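Local coordinates for possible HxlR family transcriptional factor (Thermoplasma volcanium, PDB 3DF8), which probably binds DNA and regulates transcription, as expected of a winged helix-turn-helix protein of the HxlR family, at residues M30-V35 with T58-R63; Q43-I48 with R62-L67; E18-L23 with I68-V73; V73-R76 with I80-Y83. All coordinates share one frame; numbering follows the deposited sequence.

Contact 1: residues M30-V35 with T58-R63; sequences MLIISV and TILSRR
Segments 30-35 and 58-63, on helices 29-36 and 57-69, come nearest at Ile32 and Leu60, whose CA atoms lie 8.0 Å apart. Both helices belong to the winged helix-turn-helix fold of the HxlR family, and this is part of its buried core. Ile32 is the residue of 30-35 that makes the contact. Its CG1 lies beside the backbone N (chi1 -69°), and CD1 continues outward to the other helix. There CD1 meets two side chains one turn apart. On one side it touches CD1 of Leu60, which also packs on Ile48 of helix 45-50. On the other it reaches the root of Arg63, where the isoleucine chain lies across the arginine's, nearly perpendicular to it. The arginine offers only its aliphatic part here. Its chain bends at chi2 (-68°) and carries the guanidinium away from the isoleucine. NE then donates to the backbone O of Lys27, so the charged end of this buried residue has a polar partner. CG2 of Ile59 lies over one guanidinium face, 3.8 Å above its plane. Other residues of 30-35 pack on helix 87-108 and the second subunit. The closest approach between the segments is Ile32 CD1 to Arg63 CB, 3.4 Å.

Contact 2: residues Q43-I48 with R62-L67; sequences QNFNDI and RRIKDL
Ile64 of helix 57-69 meets Phe45 and Ile48 at the start of helix 45-50, and the backbones stay well apart. The nearest CA atoms, of Phe45 and Ile64, are 9.6 Å from each other. Gln43 comes first in 43-48. Its NE2 donates to the backbone O of Val35, tying the segment to helix 29-36. Asn44 is the N-cap. Its OD1 accepts from Asp47 N at 2.8 Å, almost in line with the C=O bond (174°). Asp47 OD2 accepts in return from Asn44 N at 2.9 Å, with the donor 35° out of the carboxylate plane. These reciprocal bonds make a capping box and fix the first turn of the helix. Phe45 follows, with CG anti to the backbone N (chi1 -172°), which lets the ring reach Ile64. Its CD1 lies 4.2 Å from Ile64 CD1, and the methyl approaches the ring obliquely. Ile48, one turn on, meets the same methyl tip to tip, CD1 to CD1, also at 4.2 Å. The CD1 methyl of Ile64 thus serves both the ring and the second methyl. Tyr83 of strand 81-85 packs on all three side chains. Helices 45-50 and 57-69 are consecutive, and their apolar packing is consistent with the helix-turn-helix unit of a winged-helix domain.

Contact 3: residues E18-L23 with I68-V73; sequences ESVLHL and IDSGLV
This is a small, partly buried packing contact between the start of helix 21-25 and the turn that ends helix 57-69. Val20 and Ser70 have the nearest CA atoms, 7.6 Å apart. In the Ser70 conformer described here, two apolar side chains touch this residue. Leu23 CD2 comes to 3.6 Å from Ser70 OG, and Val20 CG2 lies farther off, at 4.3 Å from the same oxygen. Leu23 has CG anti to the backbone N (chi1 172°), which directs the isobutyl group at the turn. The serine hydroxyl bonds back into its own helix, at the backbone O of Asp66, so in this conformer its polar need is probably met while methyls lie against it. Leu23 also packs on Asp66 and Leu67, one turn earlier in helix 57-69.

Each segment is shaped by bonds of its own. Ser19 OG accepts from Leu21 N at 3.0 Å with a nearly straight N-H...O angle of 165°, a capping bond at the entry to helix 21-25. The second subunit adds to this entry: its Asp107 bonds to Ser19 OG and Val20 N, and its Ile103 packs on both residues. On the other segment, Gly71 leaves the helix with positive phi (78°). Gly71 N bonds to Ile68 O at 3.0 Å, and Leu72 N bonds to Leu67 O at 2.9 Å. Leu72 then leads into strand 73-77, which begins at Val73. This pair of bonds makes the reversal at Gly71 a Schellman motif, the C-terminal cap that ends helix 57-69 just before the hairpin of the winged-helix fold.

Contact 4: residues V73-R76 with I80-Y83; sequences VERR and ITTY
Strands 73-77 and 81-85 pair as an antiparallel hairpin, and Arg76 with Thr82 form its hydrogen-bonded pair in these segments. Arg76 N donates to Thr82 O at 2.8 Å. Thr82 N returns the bond to Arg76 O at 3.0 Å, in the carbonyl plane. Arg75 and Tyr83 are the adjacent non-hydrogen-bonded pair. CA-H...O contacts supplement the pairing, as from Tyr83 CA to Glu74 O.

Arg76 O also accepts from a water, which donates to Ile80 O at 2.7 Å as well. The same water accepts from Arg76 NH1 and is hydrogen-bonded to Thr82 OG1. A second water accepts from both Arg76 NH1 and Ile80 N. Both waters lie at the guanidinium edge, in its plane. Arg42 gives NE to Thr82 OG1 and NH2 to Glu74 OE2 in a salt bridge, so these polar ends are met from outside the pair.

The Arg75 chain runs alongside that of Tyr83, and its guanidinium stands nearly perpendicular to the ring (85°). Arg75 NE makes a weak but straight bond to Tyr83 OH (3.5 Å, 173°). The Arg75 chain bends at chi3 (-64°), and Arg75 CG rests 3.5 Å from Thr81 CG2. The Tyr83 ring also packs on Leu36 and Ile64. With an alanine at Tyr83, Arg75 NE is likely to lose its weak partner, and a gap would probably open beside Ile64. With its two strands following helix 57-69, this hairpin is the wing of a winged helix-turn-helix domain, a part that in many relatives approaches DNA.

Contacts 1 and 2 are the buried ones, and contacts 3 and 4 are only partly buried. The first three all use helix 57-69, which meets helices 29-36, 45-50 and 21-25 in turn. Contacts 1 and 2 lie side by side, about 6 Å between centres, and join where Ile32 packs on Leu67. Both are apolar between their segments. Contact 3 is mixed, with methyls against a serine, and like contact 1 it is near the second subunit. Contact 4 differs most: backbone bonds, waters and arginines hold the hairpin. The bond from Tyr83 N to Gln43 O ties it to contact 2, and Val73 belongs to both contacts 3 and 4.

Contact 1: residues M30-V35 with T58-R63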
loop_
_atom_site.group_PDB
_atom_site.type_symbol
_atom_site.label_atom_id
_atom_site.label_comp_id
_atom_site.label_asym_id
_atom_site.label_seq_id
_atom_site.Cartn_x
_atom_site.Cartn_y
_atom_site.Cartn_z
HETATM N N MSE A 30 -3.295 -0.408 -6.086
HETATM C CA MSE A 30 -3.904 -1.338 -5.116
HETATM C C MSE A 30 -5.373 -1.549 -5.461
HETATM O O MSE A 30 -5.910 -2.670 -5.353
HETATM C CB MSE A 30 -3.716 -0.853 -3.677
HETATM C CG MSE A 30 -2.273 -0.949 -3.225
HETATM SE SE MSE A 30 -2.029 -0.350 -1.373
HETATM C CE MSE A 30 -1.496 1.496 -1.808
ATOM N N LEU A 31 -6.028 -0.489 -5.911
ATOM C CA LEU A 31 -7.438 -0.614 -6.321
ATOM C C LEU A 31 -7.575 -1.495 -7.570
ATOM O O LEU A 31 -8.553 -2.252 -7.662
ATOM C CB LEU A 31 -8.046 0.739 -6.566
ATOM C CG LEU A 31 -8.276 1.590 -5.304
ATOM C CD1 LEU A 31 -8.731 3.002 -5.747
ATOM C CD2 LEU A 31 -9.208 0.890 -4.315
ATOM N N ILE A 32 -6.650 -1.376 -8.530
ATOM C CA ILE A 32 -6.695 -2.243 -9.743
ATOM C C ILE A 32 -6.550 -3.725 -9.315
ATOM O O ILE A 32 -7.339 -4.594 -9.737
ATOM C CB ILE A 32 -5.627 -1.845 -10.753
ATOM C CG1 ILE A 32 -5.981 -0.458 -11.355
ATOM C CG2 ILE A 32 -5.519 -2.925 -11.842
ATOM C CD1 ILE A 32 -4.805 0.309 -12.084
ATOM N N ILE A 33 -5.531 -4.022 -8.514
ATOM C CA ILE A 33 -5.367 -5.389 -7.978
ATOM C C ILE A 33 -6.620 -5.873 -7.269
ATOM O O ILE A 33 -7.042 -6.999 -7.460
ATOM C CB ILE A 33 -4.117 -5.501 -7.060
ATOM C CG1 ILE A 33 -2.855 -5.221 -7.913
ATOM C CG2 ILE A 33 -4.085 -6.838 -6.255
ATOM C CD1 ILE A 33 -1.547 -5.023 -7.096
ATOM N N SER A 34 -7.207 -5.006 -6.444
ATOM C CA SER A 34 -8.420 -5.384 -5.703
ATOM C C SER A 34 -9.607 -5.689 -6.633
ATOM O O SER A 34 -10.313 -6.726 -6.478
ATOM C CB SER A 34 -8.767 -4.249 -4.755
ATOM O OG SER A 34 -7.671 -3.984 -3.874
ATOM N N VAL A 35 -9.857 -4.824 -7.602
ATOM C CA VAL A 35 -11.049 -5.042 -8.439
ATOM C C VAL A 35 -10.848 -6.253 -9.358
ATOM O O VAL A 35 -11.805 -6.921 -9.698
ATOM C CB VAL A 35 -11.546 -3.773 -9.206
ATOM C CG1 VAL A 35 -11.987 -2.686 -8.223
ATOM C CG2 VAL A 35 -10.495 -3.249 -10.216
ATOM N N THR A 58 -5.832 6.266 -19.732
ATOM C CA THR A 58 -4.370 6.340 -19.817
ATOM C C THR A 58 -3.701 5.748 -18.569
ATOM O O THR A 58 -2.788 4.943 -18.691
ATOM C CB THR A 58 -3.850 7.771 -20.120
ATOM O OG1 THR A 58 -4.260 8.172 -21.443
ATOM C CG2 THR A 58 -2.299 7.832 -20.026
ATOM N N ILE A 59 -4.129 6.179 -17.387
ATOM C CA ILE A 59 -3.526 5.676 -16.144
ATOM C C ILE A 59 -3.815 4.185 -15.996
ATOM O O ILE A 59 -2.936 3.396 -15.601
ATOM C CB ILE A 59 -4.004 6.494 -14.891
ATOM C CG1 ILE A 59 -3.547 7.960 -15.031
ATOM C CG2 ILE A 59 -3.582 5.781 -13.543
ATOM C CD1 ILE A 59 -2.065 8.138 -15.134
ATOM N N LEU A 60 -5.045 3.772 -16.305
ATOM C CA LEU A 60 -5.375 2.350 -16.170
ATOM C C LEU A 60 -4.495 1.498 -17.075
ATOM O O LEU A 60 -3.994 0.451 -16.651
ATOM C CB LEU A 60 -6.848 2.058 -16.417
ATOM C CG LEU A 60 -7.314 0.585 -16.317
ATOM C CD1 LEU A 60 -6.998 -0.050 -14.979
ATOM C CD2 LEU A 60 -8.814 0.482 -16.608
ATOM N N SER A 61 -4.308 1.946 -18.301
ATOM C CA SER A 61 -3.508 1.195 -19.280
ATOM C C SER A 61 -2.036 1.126 -18.809
ATOM O O SER A 61 -1.390 0.067 -18.899
ATOM C CB SER A 61 -3.613 1.880 -20.652
ATOM O OG SER A 61 -2.805 1.187 -21.579
ATOM N N ARG A 62 -1.518 2.242 -18.304
ATOM C CA ARG A 62 -0.116 2.328 -17.859
ATOM C C ARG A 62 0.107 1.415 -16.658
ATOM O O ARG A 62 1.119 0.707 -16.584
ATOM C CB ARG A 62 0.290 3.771 -17.521
ATOM C CG ARG A 62 1.786 3.932 -17.222
ATOM C CD ARG A 62 2.203 5.365 -16.879
ATOM N NE ARG A 62 3.108 5.381 -15.729
ATOM C CZ ARG A 62 3.852 6.409 -15.331
ATOM N NH1 ARG A 62 3.855 7.563 -15.998
ATOM N NH2 ARG A 62 4.609 6.270 -14.248
ATOM N N ARG A 63 -0.849 1.417 -15.722
ATOM C CA ARG A 63 -0.713 0.543 -14.543
ATOM C C ARG A 63 -0.846 -0.950 -14.875
ATOM O O ARG A 63 -0.088 -1.790 -14.358
ATOM C CB ARG A 63 -1.736 0.885 -13.444
ATOM C CG ARG A 63 -1.597 2.248 -12.845
ATOM C CD ARG A 63 -0.354 2.468 -12.011
ATOM N NE ARG A 63 -0.606 3.708 -11.307
ATOM C CZ ARG A 63 -0.287 4.905 -11.807
ATOM N NH1 ARG A 63 0.391 4.991 -12.961
ATOM N NH2 ARG A 63 -0.607 6.003 -11.149
#

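Contact 2: residues Q43-I48 with R62-L67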
loop_
_atom_site.group_PDB
_atom_site.type_symbol
_atom_site.label_atom_id
_atom_site.label_comp_id
_atom_site.label_asym_id
_atom_site.label_seq_id
_atom_site.Cartn_x
_atom_site.Cartn_y
_atom_site.Cartn_z
ATOM N N GLN A 43 -12.462 -9.829 -16.537
ATOM C CA GLN A 43 -13.017 -8.495 -16.835
ATOM C C GLN A 43 -12.329 -7.873 -18.023
ATOM O O GLN A 43 -11.124 -8.034 -18.174
ATOM C CB GLN A 43 -12.805 -7.600 -15.622
ATOM C CG GLN A 43 -13.282 -8.311 -14.349
ATOM C CD GLN A 43 -12.965 -7.540 -13.067
ATOM O OE1 GLN A 43 -12.911 -6.308 -13.063
ATOM N NE2 GLN A 43 -12.785 -8.263 -11.979
ATOM N N ASN A 44 -13.087 -7.126 -18.826
ATOM C CA ASN A 44 -12.496 -6.342 -19.906
ATOM C C ASN A 44 -12.085 -4.989 -19.362
ATOM O O ASN A 44 -12.304 -4.705 -18.166
ATOM C CB ASN A 44 -13.444 -6.251 -21.110
ATOM C CG ASN A 44 -14.768 -5.542 -20.799
ATOM O OD1 ASN A 44 -14.853 -4.646 -19.956
ATOM N ND2 ASN A 44 -15.816 -5.964 -21.484
ATOM N N PHE A 45 -11.489 -4.156 -20.217
ATOM C CA PHE A 45 -10.889 -2.906 -19.771
ATOM C C PHE A 45 -11.935 -1.946 -19.253
ATOM O O PHE A 45 -11.722 -1.303 -18.204
ATOM C CB PHE A 45 -10.135 -2.311 -20.921
ATOM C CG PHE A 45 -9.314 -1.125 -20.576
ATOM C CD1 PHE A 45 -7.964 -1.261 -20.251
ATOM C CD2 PHE A 45 -9.872 0.165 -20.676
ATOM C CE1 PHE A 45 -7.174 -0.126 -19.980
ATOM C CE2 PHE A 45 -9.095 1.308 -20.431
ATOM C CZ PHE A 45 -7.748 1.151 -20.072
ATOM N N ASN A 46 -13.075 -1.901 -19.936
ATOM C CA ASN A 46 -14.181 -1.037 -19.484
ATOM C C ASN A 46 -14.735 -1.450 -18.136
ATOM O O ASN A 46 -15.070 -0.593 -17.322
ATOM C CB ASN A 46 -15.338 -0.968 -20.485
ATOM C CG ASN A 46 -16.408 0.007 -20.047
ATOM O OD1 ASN A 46 -16.188 1.214 -20.050
ATOM N ND2 ASN A 46 -17.581 -0.505 -19.676
ATOM N N ASP A 47 -14.829 -2.763 -17.901
ATOM C CA ASP A 47 -15.332 -3.321 -16.615
ATOM C C ASP A 47 -14.467 -2.796 -15.452
ATOM O O ASP A 47 -14.967 -2.378 -14.396
ATOM C CB ASP A 47 -15.204 -4.859 -16.554
ATOM C CG ASP A 47 -16.197 -5.611 -17.438
ATOM O OD1 ASP A 47 -17.334 -5.090 -17.682
ATOM O OD2 ASP A 47 -15.829 -6.768 -17.849
ATOM N N ILE A 48 -13.158 -2.887 -15.660
ATOM C CA ILE A 48 -12.161 -2.472 -14.667
ATOM C C ILE A 48 -12.253 -0.969 -14.433
ATOM O O ILE A 48 -12.381 -0.516 -13.295
ATOM C CB ILE A 48 -10.734 -2.846 -15.093
ATOM C CG1 ILE A 48 -10.598 -4.361 -15.219
ATOM C CG2 ILE A 48 -9.725 -2.370 -14.071
ATOM C CD1 ILE A 48 -9.369 -4.782 -16.127
ATOM N N ARG A 62 -1.518 2.242 -18.304
ATOM C CA ARG A 62 -0.116 2.328 -17.859
ATOM C C ARG A 62 0.107 1.415 -16.658
ATOM O O ARG A 62 1.119 0.707 -16.584
ATOM C CB ARG A 62 0.290 3.771 -17.521
ATOM C CG ARG A 62 1.786 3.932 -17.222
ATOM C CD ARG A 62 2.203 5.365 -16.879
ATOM N NE ARG A 62 3.108 5.381 -15.729
ATOM C CZ ARG A 62 3.852 6.409 -15.331
ATOM N NH1 ARG A 62 3.855 7.563 -15.998
ATOM N NH2 ARG A 62 4.609 6.270 -14.248
ATOM N N ARG A 63 -0.849 1.417 -15.722
ATOM C CA ARG A 63 -0.713 0.543 -14.543
ATOM C C ARG A 63 -0.846 -0.950 -14.875
ATOM O O ARG A 63 -0.088 -1.790 -14.358
ATOM C CB ARG A 63 -1.736 0.885 -13.444
ATOM C CG ARG A 63 -1.597 2.248 -12.845
ATOM C CD ARG A 63 -0.354 2.468 -12.011
ATOM N NE ARG A 63 -0.606 3.708 -11.307
ATOM C CZ ARG A 63 -0.287 4.905 -11.807
ATOM N NH1 ARG A 63 0.391 4.991 -12.961
ATOM N NH2 ARG A 63 -0.607 6.003 -11.149
ATOM N N ILE A 64 -1.757 -1.259 -15.798
ATOM C CA ILE A 64 -1.931 -2.625 -16.265
ATOM C C ILE A 64 -0.617 -3.094 -16.909
ATOM O O ILE A 64 -0.186 -4.208 -16.636
ATOM C CB ILE A 64 -3.149 -2.744 -17.214
ATOM C CG1 ILE A 64 -4.420 -2.764 -16.333
ATOM C CG2 ILE A 64 -3.033 -4.025 -18.089
ATOM C CD1 ILE A 64 -5.733 -3.002 -17.122
ATOM N N LYS A 65 0.016 -2.261 -17.725
ATOM C CA LYS A 65 1.270 -2.684 -18.362
ATOM C C LYS A 65 2.321 -2.980 -17.279
ATOM O O LYS A 65 3.057 -3.975 -17.381
ATOM C CB LYS A 65 1.783 -1.604 -19.286
ATOM C CG LYS A 65 3.138 -1.923 -19.857
ATOM C CD LYS A 65 3.681 -0.767 -20.650
ATOM C CE LYS A 65 5.169 -0.991 -20.895
ATOM N NZ LYS A 65 5.362 -2.312 -21.555
ATOM N N ASP A 66 2.383 -2.131 -16.251
ATOM C CA ASP A 66 3.443 -2.281 -15.254
ATOM C C ASP A 66 3.117 -3.550 -14.481
ATOM O O ASP A 66 4.027 -4.278 -14.065
ATOM C CB ASP A 66 3.496 -1.100 -14.278
ATOM C CG ASP A 66 4.042 0.167 -14.894
ATOM O OD1 ASP A 66 4.763 0.093 -15.918
ATOM O OD2 ASP A 66 3.747 1.229 -14.285
ATOM N N LEU A 67 1.820 -3.773 -14.262
ATOM C CA LEU A 67 1.400 -4.978 -13.535
ATOM C C LEU A 67 1.677 -6.276 -14.297
ATOM O O LEU A 67 2.034 -7.299 -13.693
ATOM C CB LEU A 67 -0.078 -4.906 -13.098
ATOM C CG LEU A 67 -0.377 -3.962 -11.934
ATOM C CD1 LEU A 67 -1.919 -3.620 -11.917
ATOM C CD2 LEU A 67 0.101 -4.418 -10.574
#

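Contact 3: residues E18-L23 with I68-V73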
loop_
_atom_site.group_PDB
_atom_site.type_symbol
_atom_site.label_atom_id
_atom_site.label_comp_id
_atom_site.label_asym_id
_atom_site.label_seq_id
_atom_site.Cartn_x
_atom_site.Cartn_y
_atom_site.Cartn_z
ATOM N N GLU A 18 14.640 -0.094 -5.366
ATOM C CA GLU A 18 14.280 -1.196 -6.264
ATOM C C GLU A 18 13.395 -2.218 -5.549
ATOM O O GLU A 18 13.881 -3.161 -4.913
ATOM C CB GLU A 18 15.525 -1.857 -6.865
ATOM C CG GLU A 18 15.969 -1.239 -8.191
ATOM C CD GLU A 18 17.174 -1.927 -8.804
ATOM O OE1 GLU A 18 17.850 -1.286 -9.641
ATOM O OE2 GLU A 18 17.448 -3.100 -8.455
ATOM N N SER A 19 12.092 -1.994 -5.623
ATOM C CA SER A 19 11.102 -2.872 -5.037
ATOM C C SER A 19 9.820 -2.645 -5.789
ATOM O O SER A 19 9.571 -1.535 -6.274
ATOM C CB SER A 19 10.836 -2.514 -3.568
ATOM O OG SER A 19 9.725 -3.271 -3.094
ATOM N N VAL A 20 8.996 -3.686 -5.868
ATOM C CA VAL A 20 7.667 -3.584 -6.481
ATOM C C VAL A 20 6.737 -2.738 -5.588
ATOM O O VAL A 20 5.627 -2.399 -5.977
ATOM C CB VAL A 20 7.128 -4.978 -6.865
ATOM C CG1 VAL A 20 6.845 -5.834 -5.633
ATOM C CG2 VAL A 20 5.917 -4.854 -7.770
ATOM N N LEU A 21 7.225 -2.392 -4.396
ATOM C CA LEU A 21 6.517 -1.475 -3.514
ATOM C C LEU A 21 6.268 -0.148 -4.252
ATOM O O LEU A 21 5.212 0.443 -4.073
ATOM C CB LEU A 21 7.326 -1.226 -2.229
ATOM C CG LEU A 21 6.714 -0.258 -1.216
ATOM C CD1 LEU A 21 5.342 -0.731 -0.761
ATOM C CD2 LEU A 21 7.686 -0.109 -0.038
ATOM N N HIS A 22 7.224 0.290 -5.085
ATOM C CA HIS A 22 7.099 1.526 -5.856
ATOM C C HIS A 22 5.835 1.487 -6.694
ATOM O O HIS A 22 5.000 2.407 -6.646
ATOM C CB HIS A 22 8.342 1.729 -6.760
ATOM C CG HIS A 22 8.295 2.956 -7.619
ATOM N ND1 HIS A 22 8.639 4.202 -7.147
ATOM C CD2 HIS A 22 8.001 3.121 -8.931
ATOM C CE1 HIS A 22 8.539 5.091 -8.125
ATOM N NE2 HIS A 22 8.146 4.462 -9.218
ATOM N N LEU A 23 5.684 0.410 -7.449
ATOM C CA LEU A 23 4.497 0.259 -8.310
ATOM C C LEU A 23 3.232 0.198 -7.459
ATOM O O LEU A 23 2.258 0.929 -7.722
ATOM C CB LEU A 23 4.618 -1.009 -9.143
ATOM C CG LEU A 23 3.379 -1.411 -9.956
ATOM C CD1 LEU A 23 2.832 -0.263 -10.852
ATOM C CD2 LEU A 23 3.697 -2.678 -10.772
ATOM N N ILE A 68 1.476 -6.237 -15.609
ATOM C CA ILE A 68 1.824 -7.374 -16.490
ATOM C C ILE A 68 3.351 -7.592 -16.448
ATOM O O ILE A 68 3.834 -8.712 -16.267
ATOM C CB ILE A 68 1.343 -7.103 -17.918
ATOM C CG1 ILE A 68 -0.190 -7.129 -17.978
ATOM C CG2 ILE A 68 1.972 -8.138 -18.902
ATOM C CD1 ILE A 68 -0.759 -6.642 -19.342
ATOM N N ASP A 69 4.108 -6.519 -16.608
ATOM C CA ASP A 69 5.577 -6.611 -16.582
ATOM C C ASP A 69 6.112 -7.193 -15.261
ATOM O O ASP A 69 7.117 -7.921 -15.260
ATOM C CB ASP A 69 6.191 -5.254 -16.910
ATOM C CG ASP A 69 5.973 -4.837 -18.375
ATOM O OD1 ASP A 69 5.463 -5.648 -19.192
ATOM O OD2 ASP A 69 6.325 -3.692 -18.711
ATOM N N SER A 70 5.426 -6.889 -14.158
ATOM C CA SER A 70 5.811 -7.338 -12.821
ATOM C C SER A 70 5.283 -8.730 -12.474
ATOM O O SER A 70 5.568 -9.247 -11.393
ATOM C CB SER A 70 5.396 -6.295 -11.778
ATOM O OG SER A 70 6.101 -5.082 -12.014
ATOM N N GLY A 71 4.531 -9.328 -13.410
ATOM C CA GLY A 71 4.023 -10.704 -13.271
ATOM C C GLY A 71 2.818 -10.861 -12.360
ATOM O O GLY A 71 2.522 -11.975 -11.899
ATOM N N LEU A 72 2.132 -9.758 -12.067
ATOM C CA LEU A 72 0.953 -9.790 -11.192
ATOM C C LEU A 72 -0.375 -9.881 -11.952
ATOM O O LEU A 72 -1.384 -10.270 -11.355
ATOM C CB LEU A 72 0.922 -8.529 -10.262
ATOM C CG LEU A 72 2.228 -8.407 -9.427
ATOM C CD1 LEU A 72 2.081 -7.218 -8.542
ATOM C CD2 LEU A 72 2.461 -9.671 -8.579
ATOM N N VAL A 73 -0.384 -9.465 -13.223
ATOM C CA VAL A 73 -1.620 -9.457 -14.072
ATOM C C VAL A 73 -1.271 -10.059 -15.434
ATOM O O VAL A 73 -0.131 -9.983 -15.878
ATOM C CB VAL A 73 -2.114 -8.015 -14.214
ATOM C CG1 VAL A 73 -3.208 -7.834 -15.317
ATOM C CG2 VAL A 73 -2.645 -7.529 -12.863
#

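Contact 4: residues V73-R76 with I80-Y83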
loop_
_atom_site.group_PDB
_atom_site.type_symbol
_atom_site.label_atom_id
_atom_site.label_comp_id
_atom_site.label_asym_id
_atom_site.label_seq_id
_atom_site.Cartn_x
_atom_site.Cartn_y
_atom_site.Cartn_z
ATOM N N VAL A 73 -0.384 -9.465 -13.223
ATOM C CA VAL A 73 -1.620 -9.457 -14.072
ATOM C C VAL A 73 -1.271 -10.059 -15.434
ATOM O O VAL A 73 -0.131 -9.983 -15.878
ATOM C CB VAL A 73 -2.114 -8.015 -14.214
ATOM C CG1 VAL A 73 -3.208 -7.834 -15.317
ATOM C CG2 VAL A 73 -2.645 -7.529 -12.863
ATOM N N GLU A 74 -2.247 -10.707 -16.068
ATOM C CA GLU A 74 -2.066 -11.122 -17.458
ATOM C C GLU A 74 -3.284 -10.707 -18.271
ATOM O O GLU A 74 -4.425 -10.606 -17.730
ATOM C CB GLU A 74 -1.809 -12.631 -17.551
ATOM C CG GLU A 74 -2.745 -13.467 -16.721
ATOM C CD GLU A 74 -3.960 -13.982 -17.484
ATOM O OE1 GLU A 74 -4.686 -14.812 -16.900
ATOM O OE2 GLU A 74 -4.173 -13.573 -18.659
ATOM N N ARG A 75 -3.025 -10.420 -19.556
ATOM C CA ARG A 75 -4.075 -10.081 -20.533
ATOM C C ARG A 75 -4.342 -11.322 -21.401
ATOM O O ARG A 75 -3.398 -11.972 -21.857
ATOM C CB ARG A 75 -3.619 -8.906 -21.410
ATOM C CG ARG A 75 -4.574 -8.557 -22.574
ATOM C CD ARG A 75 -3.906 -7.561 -23.619
ATOM N NE ARG A 75 -3.642 -6.330 -22.945
ATOM C CZ ARG A 75 -2.430 -5.904 -22.613
ATOM N NH1 ARG A 75 -2.307 -4.757 -21.947
ATOM N NH2 ARG A 75 -1.360 -6.639 -22.920
ATOM N N ARG A 76 -5.620 -11.668 -21.581
ATOM C CA ARG A 76 -5.958 -12.687 -22.558
ATOM C C ARG A 76 -6.573 -12.033 -23.777
ATOM O O ARG A 76 -7.580 -11.376 -23.621
ATOM C CB ARG A 76 -7.001 -13.632 -21.960
ATOM C CG ARG A 76 -7.359 -14.794 -22.881
ATOM C CD ARG A 76 -8.480 -15.648 -22.266
ATOM N NE ARG A 76 -8.842 -16.777 -23.119
ATOM C CZ ARG A 76 -9.752 -16.723 -24.097
ATOM N NH1 ARG A 76 -10.425 -15.592 -24.325
ATOM N NH2 ARG A 76 -10.007 -17.802 -24.842
ATOM N N ILE A 80 -12.787 -11.527 -27.165
ATOM C CA ILE A 80 -12.705 -10.277 -26.371
ATOM C C ILE A 80 -11.378 -10.285 -25.610
ATOM O O ILE A 80 -10.755 -11.345 -25.490
ATOM C CB ILE A 80 -13.902 -10.113 -25.394
ATOM C CG1 ILE A 80 -13.914 -11.246 -24.349
ATOM C CG2 ILE A 80 -15.238 -10.072 -26.186
ATOM C CD1 ILE A 80 -15.012 -11.123 -23.245
ATOM N N THR A 81 -10.948 -9.111 -25.144
ATOM C CA THR A 81 -9.706 -8.971 -24.381
ATOM C C THR A 81 -10.064 -8.772 -22.922
ATOM O O THR A 81 -10.857 -7.869 -22.571
ATOM C CB THR A 81 -8.901 -7.769 -24.870
ATOM O OG1 THR A 81 -8.565 -7.991 -26.244
ATOM C CG2 THR A 81 -7.604 -7.623 -24.075
ATOM N N THR A 82 -9.496 -9.618 -22.071
ATOM C CA THR A 82 -9.821 -9.597 -20.645
ATOM C C THR A 82 -8.538 -9.701 -19.815
ATOM O O THR A 82 -7.490 -10.052 -20.360
ATOM C CB THR A 82 -10.771 -10.752 -20.258
ATOM O OG1 THR A 82 -10.159 -11.992 -20.605
ATOM C CG2 THR A 82 -12.139 -10.609 -20.972
ATOM N N TYR A 83 -8.657 -9.429 -18.512
ATOM C CA TYR A 83 -7.516 -9.320 -17.610
ATOM C C TYR A 83 -7.845 -10.122 -16.346
ATOM O O TYR A 83 -9.000 -10.243 -15.933
ATOM C CB TYR A 83 -7.269 -7.828 -17.270
ATOM C CG TYR A 83 -7.048 -6.920 -18.508
ATOM C CD1 TYR A 83 -5.759 -6.593 -18.925
ATOM C CD2 TYR A 83 -8.125 -6.439 -19.267
ATOM C CE1 TYR A 83 -5.549 -5.772 -20.090
ATOM C CE2 TYR A 83 -7.922 -5.633 -20.423
ATOM C CZ TYR A 83 -6.636 -5.328 -20.808
ATOM O OH TYR A 83 -6.468 -4.549 -21.938
HETATM O O HOH W 1 -10.486 -12.790 -23.182
HETATM O O HOH W 2 -13.013 -14.394 -25.717
#